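Local structure of alpha-fucosidase (2EAD) at residues G339-S344 against K368-T373; Y378-T383 against A435-L440; A673-R678 against L707-F712; S681-L686 against D701-S706; L780-S785 against Y798-P803. The protein hydrolyses alpha-1,2-linked L-fucose as a 1,2-alpha-L-fucosidase, this chain being its glycoside hydrolase family 95 catalytic piece. The protein carries 1 engineered substitution. One frame throughout, in Å; residues are numbered along the deposited sequence.

Contacts 1 to 4 fall in the family 95 catalytic range, whereas contact 5 pairs the chain just after helix 767-780 with strand 794-801 in the C-terminal beta region. Contacts 1 and 2 share helix 365-386, with centres 20 Å apart; contacts 3 and 4 share helix 697-711, with centres 12 Å apart, and touch, the guanidinium of R710 meeting the ring of H682 and L707 meeting L683 and L686. Contact 4 also comes within about 5 Å of contact 5, nearest atoms. Two calcium regions serve as landmarks: the side chain of T383 in contact 2 lies about 10 Å from one bound ion, and that of N784 in contact 5 about 5 Å from another.

Contact 1: residues G339-S344 against K368-T373; sequences GQSGHS and KRELET
The polar part of this contact rests on S341 and E370. S341 OG donates to E370 OE1 at 2.8 Å, meeting the oxygen on its anti side and 23° out of the carboxylate plane. E370 gets there with CG anti to its backbone N (chi1 177°) and a fully extended chain, so that the acid runs out from helix 365-386 alongside the loop 339-344.

Van der Waals packing is carried by Q340. Its CB sits against the helix backbone, 3.4 Å from E370 N, and the CA atoms of Q340 and E370 are just 4.3 Å apart. Beyond CB the glutamine bends at chi2 and passes T373, although the placing of the T373 methyl is doubtful. The amide end turns back to the chain just before it, with NE2 bonded to I336 O and OE1 to L338 N. R369 CB also lies 3.8 Å from Q340 CA, while its NH1 forms a salt bridge with E372 OE1.

With its amide tied to the backbone of 336-338, Q340 offers the helix mainly carbon. The carboxylate of E370 supplies the side-chain link between loop and helix, and a backbone hydrogen bond between S341 and A366 of the same helix is a second tie.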
# COMPACT_ATOMS: atom_id res chain seq x y z
N GLY A 339 24.67 6.63 -8.19
CA GLY A 339 26.08 6.34 -7.93
C GLY A 339 26.33 5.22 -6.93
O GLY A 339 27.43 5.11 -6.34
N GLN A 340 25.35 4.35 -6.77
CA GLN A 340 25.46 3.28 -5.78
C GLN A 340 26.51 2.21 -6.10
O GLN A 340 26.75 1.87 -7.28
CB GLN A 340 24.10 2.58 -5.57
CG GLN A 340 23.47 1.98 -6.83
CD GLN A 340 22.59 2.95 -7.60
OE1 GLN A 340 22.63 4.17 -7.41
NE2 GLN A 340 21.78 2.39 -8.51
N SER A 341 27.13 1.71 -5.04
CA SER A 341 27.79 0.41 -5.08
C SER A 341 26.72 -0.69 -5.15
O SER A 341 25.51 -0.41 -5.02
CB SER A 341 28.66 0.24 -3.83
OG SER A 341 27.97 0.59 -2.64
N GLY A 342 27.15 -1.92 -5.38
CA GLY A 342 26.23 -3.06 -5.43
C GLY A 342 26.99 -4.30 -5.03
O GLY A 342 28.20 -4.23 -4.72
N HIS A 343 26.31 -5.45 -5.07
CA HIS A 343 26.90 -6.72 -4.62
C HIS A 343 28.14 -7.17 -5.43
O HIS A 343 28.90 -7.99 -4.95
CB HIS A 343 25.84 -7.84 -4.56
CG HIS A 343 25.58 -8.51 -5.87
ND1 HIS A 343 24.65 -8.03 -6.78
CD2 HIS A 343 26.12 -9.62 -6.43
CE1 HIS A 343 24.64 -8.82 -7.85
NE2 HIS A 343 25.53 -9.78 -7.66
N SER A 344 28.29 -6.63 -6.65
CA SER A 344 29.42 -6.93 -7.55
C SER A 344 30.58 -5.93 -7.46
O SER A 344 31.62 -6.11 -8.13
CB SER A 344 28.94 -7.02 -9.01
OG SER A 344 28.18 -8.20 -9.20
N LYS A 368 26.05 4.66 0.92
CA LYS A 368 24.81 5.39 1.24
C LYS A 368 23.82 5.33 0.08
O LYS A 368 22.62 5.06 0.30
CB LYS A 368 25.10 6.86 1.59
CG LYS A 368 25.50 7.05 3.05
CD LYS A 368 25.50 8.55 3.42
CE LYS A 368 24.09 9.04 3.71
NZ LYS A 368 24.03 10.49 4.10
N ARG A 369 24.31 5.56 -1.15
CA ARG A 369 23.43 5.47 -2.32
C ARG A 369 22.97 4.05 -2.58
O ARG A 369 21.85 3.86 -3.07
CB ARG A 369 24.04 6.05 -3.60
CG ARG A 369 24.45 7.50 -3.48
CD ARG A 369 23.34 8.41 -3.01
NE ARG A 369 23.96 9.66 -2.63
CZ ARG A 369 24.04 10.16 -1.41
NH1 ARG A 369 23.45 9.59 -0.37
NH2 ARG A 369 24.67 11.31 -1.25
N GLU A 370 23.79 3.06 -2.23
CA GLU A 370 23.34 1.66 -2.35
C GLU A 370 22.19 1.36 -1.40
O GLU A 370 21.18 0.78 -1.82
CB GLU A 370 24.49 0.67 -2.12
CG GLU A 370 24.03 -0.80 -2.17
CD GLU A 370 25.13 -1.83 -1.94
OE1 GLU A 370 26.31 -1.48 -1.74
OE2 GLU A 370 24.79 -3.03 -1.96
N LEU A 371 22.32 1.73 -0.12
CA LEU A 371 21.22 1.48 0.81
C LEU A 371 19.93 2.22 0.39
O LEU A 371 18.85 1.63 0.37
CB LEU A 371 21.59 1.76 2.27
CG LEU A 371 20.53 1.28 3.28
CD1 LEU A 371 20.32 -0.22 3.16
CD2 LEU A 371 20.91 1.63 4.71
N GLU A 372 20.05 3.50 0.02
CA GLU A 372 18.89 4.30 -0.34
C GLU A 372 18.18 3.73 -1.54
O GLU A 372 16.95 3.62 -1.61
CB GLU A 372 19.31 5.74 -0.62
CG GLU A 372 19.67 6.47 0.65
CD GLU A 372 20.64 7.58 0.48
OE1 GLU A 372 20.80 8.09 -0.67
OE2 GLU A 372 21.20 7.98 1.53
N THR A 373 18.99 3.35 -2.51
CA THR A 373 18.52 2.85 -3.75
C THR A 373 17.95 1.40 -3.59
O THR A 373 16.90 1.06 -4.17
CB THR A 373 19.70 3.10 -4.67
OG1 THR A 373 19.40 4.09 -5.68
CG2 THR A 373 20.47 1.89 -5.06
O HOH W 1 28.49 -2.75 -1.70

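Contact 2: residues Y378-T383 against A435-L440; sequences YGRYLT and ANMGEL
R380 sets out from helix 365-386 with CG beside its backbone N (chi1 -60°) and bends at chi3 (69°), which swings the guanidinium sidelong onto the carbonyl of A435. M437 likewise bends at its last torsion, folding CE back toward T383.

The arginine grips one oxygen with two nitrogens. NE donates to A435 O at 2.8 Å, on a lone pair, and NH2 donates to the same A435 O at 3.1 Å, nearly along the C=O axis; the acceptor lies within 5° of the guanidinium plane for both. A435 CB also packs 3.8 Å from R380 CD. M437 SD covers one face of the guanidinium and touches the helix at R380 O, 3.6 Å away.

One turn on, T383 OG1 donates to G379 O, in the carbonyl plane, while M437 CE rests 3.4 Å from T383 OG1. The other branch, T383 CG2, meets L440 CD2 at 3.5 Å. The contact thus joins the helix leading to the calcium ligand S386 with the loop before helix 442-463.

R380 NH1 and NH2 also bond to Y331 O and I330 O, so this buried cation is held by backbone carbonyls from two parts of the fold, which would be expected to spread its charge.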
# COMPACT_ATOMS: atom_id res chain seq x y z
N TYR A 378 13.23 -2.17 -3.22
CA TYR A 378 12.55 -3.23 -2.44
C TYR A 378 11.04 -2.95 -2.39
O TYR A 378 10.23 -3.89 -2.34
CB TYR A 378 13.13 -3.24 -1.03
CG TYR A 378 12.99 -4.50 -0.20
CD1 TYR A 378 13.01 -5.77 -0.79
CD2 TYR A 378 12.94 -4.41 1.19
CE1 TYR A 378 12.96 -6.93 0.01
CE2 TYR A 378 12.87 -5.54 1.99
CZ TYR A 378 12.90 -6.80 1.38
OH TYR A 378 12.87 -7.91 2.18
N GLY A 379 10.68 -1.67 -2.36
CA GLY A 379 9.26 -1.27 -2.35
C GLY A 379 8.54 -1.71 -3.62
O GLY A 379 7.37 -2.12 -3.58
N ARG A 380 9.26 -1.66 -4.74
CA ARG A 380 8.73 -2.16 -6.01
C ARG A 380 8.69 -3.69 -5.96
O ARG A 380 7.67 -4.30 -6.25
CB ARG A 380 9.54 -1.65 -7.23
CG ARG A 380 9.58 -0.15 -7.37
CD ARG A 380 10.23 0.33 -8.67
NE ARG A 380 9.42 0.01 -9.86
CZ ARG A 380 9.66 -1.01 -10.67
NH1 ARG A 380 10.68 -1.84 -10.43
NH2 ARG A 380 8.89 -1.22 -11.72
N TYR A 381 9.81 -4.29 -5.59
CA TYR A 381 9.86 -5.73 -5.37
C TYR A 381 8.71 -6.25 -4.49
O TYR A 381 8.05 -7.25 -4.83
CB TYR A 381 11.22 -6.12 -4.76
CG TYR A 381 11.28 -7.59 -4.42
CD1 TYR A 381 11.67 -8.52 -5.39
CD2 TYR A 381 10.97 -8.04 -3.16
CE1 TYR A 381 11.72 -9.87 -5.10
CE2 TYR A 381 11.00 -9.42 -2.86
CZ TYR A 381 11.37 -10.31 -3.83
OH TYR A 381 11.41 -11.67 -3.56
N LEU A 382 8.51 -5.62 -3.34
CA LEU A 382 7.47 -6.12 -2.43
C LEU A 382 6.08 -6.05 -3.02
O LEU A 382 5.22 -6.85 -2.65
CB LEU A 382 7.51 -5.44 -1.07
CG LEU A 382 8.80 -5.73 -0.26
CD1 LEU A 382 8.96 -4.75 0.95
CD2 LEU A 382 8.86 -7.21 0.20
N THR A 383 5.85 -5.08 -3.92
CA THR A 383 4.56 -4.97 -4.60
C THR A 383 4.34 -6.18 -5.54
O THR A 383 3.27 -6.80 -5.54
CB THR A 383 4.43 -3.64 -5.42
OG1 THR A 383 4.81 -2.49 -4.61
CG2 THR A 383 3.01 -3.49 -5.98
N ALA A 435 5.86 4.44 -9.88
CA ALA A 435 6.98 3.50 -10.08
C ALA A 435 6.64 2.38 -11.11
O ALA A 435 7.31 1.35 -11.16
CB ALA A 435 7.44 2.90 -8.76
N ASN A 436 5.62 2.63 -11.93
CA ASN A 436 5.36 1.85 -13.15
C ASN A 436 4.99 0.41 -12.81
O ASN A 436 5.60 -0.54 -13.30
CB ASN A 436 6.57 1.95 -14.11
CG ASN A 436 6.18 1.80 -15.59
OD1 ASN A 436 5.06 1.36 -15.91
ND2 ASN A 436 7.11 2.17 -16.50
N MET A 437 3.96 0.26 -11.97
CA MET A 437 3.44 -1.05 -11.60
C MET A 437 1.92 -0.97 -11.61
O MET A 437 1.26 -1.61 -10.82
CB MET A 437 3.93 -1.45 -10.20
CG MET A 437 5.47 -1.51 -10.08
SD MET A 437 6.00 -2.00 -8.44
CE MET A 437 5.38 -0.67 -7.43
N GLY A 438 1.39 -0.16 -12.52
CA GLY A 438 -0.03 0.19 -12.56
C GLY A 438 -1.01 -0.98 -12.47
O GLY A 438 -1.99 -0.91 -11.72
N GLU A 439 -0.76 -2.06 -13.22
CA GLU A 439 -1.64 -3.23 -13.17
C GLU A 439 -1.65 -3.93 -11.80
O GLU A 439 -2.58 -4.68 -11.47
CB GLU A 439 -1.29 -4.22 -14.30
CG GLU A 439 -0.05 -5.09 -14.05
CD GLU A 439 1.24 -4.46 -14.51
OE1 GLU A 439 1.39 -3.20 -14.51
OE2 GLU A 439 2.14 -5.24 -14.85
N LEU A 440 -0.62 -3.68 -10.99
CA LEU A 440 -0.58 -4.24 -9.63
C LEU A 440 -1.59 -3.60 -8.68
O LEU A 440 -1.79 -4.10 -7.57
CB LEU A 440 0.84 -4.19 -9.06
CG LEU A 440 1.82 -5.31 -9.46
CD1 LEU A 440 1.71 -5.88 -10.86
CD2 LEU A 440 3.29 -5.09 -9.12

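Contact 3: residues A673-R678 against L707-F712; sequences ADNQHR and LRYRCF
R710 and H677 lie side by side and point the same way, their guanidinium and ring planes turned 69° apart. H677 CB sits over one face of the guanidinium, 3.9 Å from R710 NE, whereas R710 NH2 comes to the edge of the imidazole near its plane. Bends at chi2 and chi3 fold the arginine across the loop backbone, bringing R710 CD to 3.4 Å from N675 O. Its polar end is held from outside: NE donates to H679 O and NH2 makes a salt bridge with E652, while H677 NE2 bonds to A567 N.

The arrangement docks an irregular loop against the last turn of helix 697-711, just where the chain leaves helical geometry at F712. In the loop, D674 OD1 accepts from Q676 N, forming an Asx turn; within it N675 O faces the helix. A CA-H...O contact joins R710 CA to this oxygen at 3.5 Å, and a water donates to N675 O while accepting from R710 NH1.

N675 and Y709 also run side by side, with amide and ring planes 74° apart and N675 OD1 4.0 Å from Y709 CD1; the amide's ND2 is hydrogen-bonded to Y671 OH. Q676 instead extends along the helix terminus: its CD lies 3.6 Å from F712 O, and NE2 donates at 3.0 Å to a second water, which in turn donates to R710 O.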
# COMPACT_ATOMS: atom_id res chain seq x y z
N ALA A 673 0.36 19.61 23.13
CA ALA A 673 0.73 21.03 23.27
C ALA A 673 2.18 21.32 22.88
O ALA A 673 2.53 22.49 22.60
CB ALA A 673 0.42 21.56 24.72
N ASP A 674 3.01 20.27 22.86
CA ASP A 674 4.38 20.44 22.40
C ASP A 674 4.42 20.59 20.87
O ASP A 674 5.48 20.85 20.32
CB ASP A 674 5.32 19.34 22.93
CG ASP A 674 5.06 17.96 22.33
OD1 ASP A 674 4.31 17.86 21.34
OD2 ASP A 674 5.60 16.97 22.88
N ASN A 675 3.25 20.44 20.22
CA ASN A 675 3.06 20.65 18.76
C ASN A 675 3.53 19.51 17.87
O ASN A 675 3.48 19.62 16.63
CB ASN A 675 3.77 21.93 18.27
CG ASN A 675 3.28 23.18 18.94
OD1 ASN A 675 4.08 24.05 19.27
ND2 ASN A 675 1.98 23.30 19.11
N GLN A 676 4.01 18.44 18.48
CA GLN A 676 4.60 17.35 17.71
C GLN A 676 3.77 16.08 17.64
O GLN A 676 4.34 14.98 17.50
CB GLN A 676 5.99 17.03 18.26
CG GLN A 676 6.92 18.22 18.20
CD GLN A 676 8.23 17.92 18.89
OE1 GLN A 676 8.52 18.48 19.91
NE2 GLN A 676 9.00 17.01 18.34
N HIS A 677 2.44 16.21 17.66
CA HIS A 677 1.57 15.06 17.44
C HIS A 677 1.99 14.23 16.22
O HIS A 677 2.31 14.75 15.18
CB HIS A 677 0.10 15.45 17.30
CG HIS A 677 -0.80 14.27 17.15
ND1 HIS A 677 -0.97 13.32 18.14
CD2 HIS A 677 -1.55 13.86 16.10
CE1 HIS A 677 -1.79 12.38 17.71
NE2 HIS A 677 -2.17 12.69 16.48
N ARG A 678 1.99 12.92 16.38
CA ARG A 678 2.49 12.04 15.32
C ARG A 678 1.74 12.09 14.00
O ARG A 678 2.37 11.98 12.93
CB ARG A 678 2.58 10.62 15.84
CG ARG A 678 3.41 9.69 14.95
CD ARG A 678 3.25 8.27 15.43
NE ARG A 678 4.21 7.36 14.79
CZ ARG A 678 4.02 6.05 14.73
NH1 ARG A 678 2.89 5.56 15.23
NH2 ARG A 678 4.91 5.27 14.11
N LEU A 707 3.99 21.57 8.79
CA LEU A 707 4.96 20.45 8.76
C LEU A 707 6.13 20.69 9.71
O LEU A 707 6.54 19.78 10.44
CB LEU A 707 5.54 20.28 7.35
CG LEU A 707 4.61 19.60 6.34
CD1 LEU A 707 5.21 19.74 4.96
CD2 LEU A 707 4.39 18.10 6.69
N ARG A 708 6.68 21.89 9.66
CA ARG A 708 7.82 22.21 10.53
C ARG A 708 7.47 22.10 12.03
O ARG A 708 8.26 21.57 12.82
CB ARG A 708 8.38 23.60 10.22
CG ARG A 708 9.41 24.01 11.23
CD ARG A 708 10.42 24.95 10.70
NE ARG A 708 11.35 25.29 11.78
CZ ARG A 708 12.63 24.91 11.82
NH1 ARG A 708 13.15 24.19 10.80
NH2 ARG A 708 13.37 25.26 12.87
N TYR A 709 6.29 22.58 12.41
CA TYR A 709 5.87 22.44 13.79
C TYR A 709 5.74 20.96 14.19
O TYR A 709 6.14 20.57 15.29
CB TYR A 709 4.54 23.15 14.00
CG TYR A 709 4.58 24.63 14.30
CD1 TYR A 709 4.99 25.11 15.55
CD2 TYR A 709 4.11 25.55 13.38
CE1 TYR A 709 4.97 26.49 15.85
CE2 TYR A 709 4.09 26.93 13.67
CZ TYR A 709 4.50 27.39 14.91
OH TYR A 709 4.48 28.76 15.19
N ARG A 710 5.20 20.12 13.30
CA ARG A 710 5.00 18.72 13.64
C ARG A 710 6.30 17.95 13.68
O ARG A 710 6.43 17.02 14.49
CB ARG A 710 4.04 18.01 12.66
CG ARG A 710 2.55 18.32 12.85
CD ARG A 710 1.96 17.78 14.17
NE ARG A 710 0.67 17.18 13.90
CZ ARG A 710 -0.47 17.84 13.85
NH1 ARG A 710 -0.49 19.14 14.13
NH2 ARG A 710 -1.60 17.20 13.56
N CYS A 711 7.25 18.32 12.82
CA CYS A 711 8.39 17.44 12.49
C CYS A 711 9.71 17.80 13.15
O CYS A 711 10.66 17.01 13.11
CB CYS A 711 8.62 17.38 10.98
SG CYS A 711 7.26 16.50 10.12
N PHE A 712 9.76 19.00 13.75
CA PHE A 712 10.99 19.47 14.36
C PHE A 712 10.79 19.66 15.87
O PHE A 712 9.67 19.93 16.34
CB PHE A 712 11.44 20.78 13.69
CG PHE A 712 12.03 20.61 12.32
CD1 PHE A 712 13.41 20.71 12.13
CD2 PHE A 712 11.22 20.44 11.20
CE1 PHE A 712 13.95 20.59 10.86
CE2 PHE A 712 11.75 20.34 9.94
CZ PHE A 712 13.13 20.40 9.75
O HOH W 2 1.54 21.01 15.39
O HOH W 3 8.33 15.76 15.67

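Contact 4: residues S681-L686 against D701-S706; sequences SHLLGL and DAAKTS
L683 and L686 pack onto the helix 697-711 face made by A703 and S706, plain helix-to-loop packing in the catalytic region of family 95. The CA atoms of L683 and A703 are the nearest pair, 7.2 Å apart.

Apolar contacts carry most of it. Both methyls of L683 rest against S706 CB, CD2 lying 3.9 Å from S706 CB and CD1 4.1 Å from the same S706 CB. L686, its CG anti to the backbone N (chi1 168°), brings CD2 to 4.2 Å from A703 CB, and L683 CD2 reaches A703 CB more loosely, at 4.5 Å. L707 of the same helix also touches both L683 and L686, and S731 and T735 of helix 722-735 also touch L686.

The polar part is indirect. The ring of H682 lies over L683 CG on one face, and chi1 of 63° turns it so that its NE2 end comes nearer the helix. H682 NE2 remains 4.0 Å from S706 OG, a gap spanned by a water that bonds to both atoms. S706 OG is also bonded to I650 N, which ties the helix to a further loop. That bridging water lies 2.9 Å from H682 NE2 and 2.7 Å from S706 OG.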
# COMPACT_ATOMS: atom_id res chain seq x y z
N SER A 681 -3.25 14.61 10.02
CA SER A 681 -4.46 14.24 9.26
C SER A 681 -5.00 15.40 8.45
O SER A 681 -5.63 15.18 7.45
CB SER A 681 -5.52 13.69 10.23
OG SER A 681 -5.03 12.46 10.78
N HIS A 682 -4.69 16.63 8.87
CA HIS A 682 -5.17 17.82 8.19
C HIS A 682 -4.31 18.22 7.00
O HIS A 682 -4.58 19.23 6.36
CB HIS A 682 -5.28 19.00 9.19
CG HIS A 682 -3.95 19.41 9.78
ND1 HIS A 682 -3.08 18.51 10.37
CD2 HIS A 682 -3.36 20.63 9.87
CE1 HIS A 682 -2.00 19.16 10.78
NE2 HIS A 682 -2.15 20.44 10.50
N LEU A 683 -3.24 17.46 6.74
CA LEU A 683 -2.38 17.74 5.59
C LEU A 683 -2.55 16.78 4.40
O LEU A 683 -1.75 16.84 3.47
CB LEU A 683 -0.89 17.86 6.00
CG LEU A 683 -0.53 18.93 7.06
CD1 LEU A 683 0.96 18.90 7.35
CD2 LEU A 683 -0.88 20.32 6.63
N LEU A 684 -3.60 15.95 4.42
CA LEU A 684 -3.86 15.04 3.28
C LEU A 684 -4.09 15.78 1.94
O LEU A 684 -3.90 15.21 0.87
CB LEU A 684 -5.00 14.06 3.60
CG LEU A 684 -4.86 13.21 4.89
CD1 LEU A 684 -5.99 12.16 4.98
CD2 LEU A 684 -3.47 12.52 4.94
N GLY A 685 -4.47 17.06 2.01
CA GLY A 685 -4.63 17.89 0.81
C GLY A 685 -3.30 18.25 0.15
O GLY A 685 -3.25 18.55 -1.04
N LEU A 686 -2.24 18.28 0.95
CA LEU A 686 -0.86 18.39 0.45
C LEU A 686 -0.34 17.08 -0.14
O LEU A 686 0.30 17.07 -1.20
CB LEU A 686 0.05 18.83 1.59
CG LEU A 686 1.57 18.73 1.32
CD1 LEU A 686 1.96 19.74 0.25
CD2 LEU A 686 2.37 18.97 2.61
N ASP A 701 3.02 27.69 1.72
CA ASP A 701 3.71 28.31 2.84
C ASP A 701 3.09 27.90 4.17
O ASP A 701 3.79 27.60 5.14
CB ASP A 701 3.70 29.83 2.71
CG ASP A 701 4.61 30.34 1.58
OD1 ASP A 701 5.40 29.54 1.01
OD2 ASP A 701 4.54 31.55 1.26
N ALA A 702 1.77 27.89 4.21
CA ALA A 702 1.06 27.45 5.42
C ALA A 702 1.27 25.97 5.75
O ALA A 702 1.41 25.58 6.94
CB ALA A 702 -0.43 27.78 5.30
N ALA A 703 1.26 25.13 4.72
CA ALA A 703 1.53 23.69 4.91
C ALA A 703 2.97 23.43 5.38
O ALA A 703 3.21 22.58 6.24
CB ALA A 703 1.18 22.90 3.63
N LYS A 704 3.93 24.18 4.85
CA LYS A 704 5.31 24.05 5.31
C LYS A 704 5.42 24.47 6.77
O LYS A 704 6.19 23.90 7.54
CB LYS A 704 6.26 24.91 4.45
CG LYS A 704 6.40 24.49 2.99
CD LYS A 704 7.48 25.36 2.37
CE LYS A 704 7.36 25.46 0.87
NZ LYS A 704 8.34 26.47 0.34
N THR A 705 4.67 25.50 7.16
CA THR A 705 4.63 25.92 8.56
C THR A 705 4.06 24.81 9.48
O THR A 705 4.63 24.51 10.55
CB THR A 705 3.82 27.23 8.69
OG1 THR A 705 4.54 28.25 7.98
CG2 THR A 705 3.65 27.64 10.17
N SER A 706 2.95 24.22 9.07
CA SER A 706 2.36 23.07 9.79
C SER A 706 3.35 21.90 9.90
O SER A 706 3.52 21.28 10.97
CB SER A 706 1.09 22.61 9.05
OG SER A 706 0.02 23.51 9.28
O HOH W 4 -0.74 22.63 11.67

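Contact 5: residues L780-S785 against Y798-P803; sequences LLQSNS and YTNILP
Q782 and N800 form the hydrogen-bonded pair of a short antiparallel strand pairing that leads from the end of helix 767-780 into the C-terminal beta domain. Q782 N donates to N800 O at 2.9 Å and 162°, and N800 N returns a bond to Q782 O at 2.8 Å. One step back, L781 and I801 make a non-hydrogen-bonded pair, where L781 CA adds a CA-H...O contact to N800 O. At the helix end L802 N donates to L780 O at 2.8 Å, approaching from above the carbonyl plane, 52° out of it.

S783 CA makes a further CA-H...O contact with Y798 O, at 3.3 Å. Y798 N bonds only weakly to S785 O, and a water accepts from S785 N while donating to Y798 O, sitting over the centre of the Y798 ring.

Buried side-chain groups find partners beyond the strands. D695 OD2 accepts from Y798 OH and S785 OG; N800 OD1 is met by T852 OG1, and S783 OG by R820. N784 ND2 bonds to D690, a calcium ligand, placing N784 in the second shell of that site.

On one face L781 CD1 packs against T799 CG2 and lies 4.3 Å from I801 CD1. On the face shared with N800, Q782 runs extended beyond CG over P803; its NE2 bonds to E778 O and more weakly to A733 O, and lies 3.3 Å from P803 CG.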
# COMPACT_ATOMS: atom_id res chain seq x y z
N LEU A 780 11.65 13.10 -7.41
CA LEU A 780 12.21 13.13 -8.75
C LEU A 780 11.19 13.51 -9.83
O LEU A 780 11.57 14.03 -10.89
CB LEU A 780 12.86 11.77 -9.08
CG LEU A 780 13.92 11.28 -8.09
CD1 LEU A 780 14.43 9.92 -8.55
CD2 LEU A 780 15.07 12.30 -7.90
N LEU A 781 9.91 13.28 -9.54
CA LEU A 781 8.84 13.54 -10.47
C LEU A 781 7.55 13.78 -9.69
O LEU A 781 7.18 12.97 -8.86
CB LEU A 781 8.64 12.34 -11.42
CG LEU A 781 7.39 12.30 -12.32
CD1 LEU A 781 7.52 13.30 -13.44
CD2 LEU A 781 7.26 10.87 -12.90
N GLN A 782 6.88 14.90 -9.97
CA GLN A 782 5.51 15.09 -9.52
C GLN A 782 4.59 15.26 -10.72
O GLN A 782 5.03 15.73 -11.77
CB GLN A 782 5.41 16.27 -8.56
CG GLN A 782 5.84 15.83 -7.13
CD GLN A 782 6.17 16.98 -6.19
OE1 GLN A 782 5.57 18.05 -6.24
NE2 GLN A 782 7.15 16.73 -5.31
N SER A 783 3.32 14.89 -10.58
CA SER A 783 2.41 15.05 -11.71
C SER A 783 0.95 15.36 -11.32
O SER A 783 0.05 15.22 -12.13
CB SER A 783 2.49 13.81 -12.60
OG SER A 783 1.96 12.65 -11.93
N ASN A 784 0.72 15.82 -10.09
CA ASN A 784 -0.62 15.88 -9.53
C ASN A 784 -1.22 17.28 -9.53
O ASN A 784 -2.42 17.46 -9.28
CB ASN A 784 -0.62 15.36 -8.06
CG ASN A 784 0.09 16.33 -7.11
OD1 ASN A 784 1.32 16.57 -7.23
ND2 ASN A 784 -0.67 16.91 -6.18
N SER A 785 -0.38 18.27 -9.79
CA SER A 785 -0.80 19.64 -9.56
C SER A 785 -1.36 20.25 -10.85
O SER A 785 -1.32 19.62 -11.92
CB SER A 785 0.35 20.47 -9.02
OG SER A 785 -0.14 21.73 -8.57
N TYR A 798 0.20 18.57 -14.74
CA TYR A 798 1.42 18.85 -15.50
C TYR A 798 2.57 18.01 -14.94
O TYR A 798 2.57 17.59 -13.76
CB TYR A 798 1.77 20.35 -15.52
CG TYR A 798 2.16 20.95 -14.17
CD1 TYR A 798 3.50 20.96 -13.73
CD2 TYR A 798 1.19 21.48 -13.32
CE1 TYR A 798 3.86 21.51 -12.51
CE2 TYR A 798 1.54 22.03 -12.09
CZ TYR A 798 2.87 22.02 -11.68
OH TYR A 798 3.22 22.57 -10.45
N THR A 799 3.51 17.72 -15.82
CA THR A 799 4.68 16.90 -15.51
C THR A 799 5.73 17.81 -14.85
O THR A 799 6.20 18.77 -15.45
CB THR A 799 5.22 16.25 -16.80
OG1 THR A 799 4.16 15.55 -17.45
CG2 THR A 799 6.41 15.28 -16.53
N ASN A 800 6.08 17.49 -13.62
CA ASN A 800 7.02 18.31 -12.87
C ASN A 800 8.33 17.50 -12.65
O ASN A 800 8.38 16.56 -11.83
CB ASN A 800 6.38 18.78 -11.56
CG ASN A 800 7.21 19.82 -10.83
OD1 ASN A 800 8.37 20.08 -11.17
ND2 ASN A 800 6.62 20.40 -9.80
N ILE A 801 9.37 17.91 -13.37
CA ILE A 801 10.64 17.21 -13.36
C ILE A 801 11.51 17.71 -12.20
O ILE A 801 11.70 18.90 -12.05
CB ILE A 801 11.40 17.43 -14.71
CG1 ILE A 801 10.61 16.90 -15.93
CG2 ILE A 801 12.81 16.86 -14.65
CD1 ILE A 801 10.26 15.41 -15.93
N LEU A 802 12.02 16.79 -11.40
CA LEU A 802 12.88 17.10 -10.25
C LEU A 802 12.32 18.19 -9.35
O LEU A 802 13.01 19.21 -9.08
CB LEU A 802 14.32 17.43 -10.72
CG LEU A 802 14.99 16.35 -11.57
CD1 LEU A 802 16.28 16.87 -12.19
CD2 LEU A 802 15.25 15.02 -10.76
N PRO A 803 11.08 17.98 -8.84
CA PRO A 803 10.47 18.96 -7.95
C PRO A 803 11.09 19.11 -6.56
O PRO A 803 10.88 20.14 -5.91
CB PRO A 803 9.04 18.44 -7.79
CG PRO A 803 9.15 16.95 -7.98
CD PRO A 803 10.19 16.82 -9.06
O HOH W 5 2.33 18.29 -10.99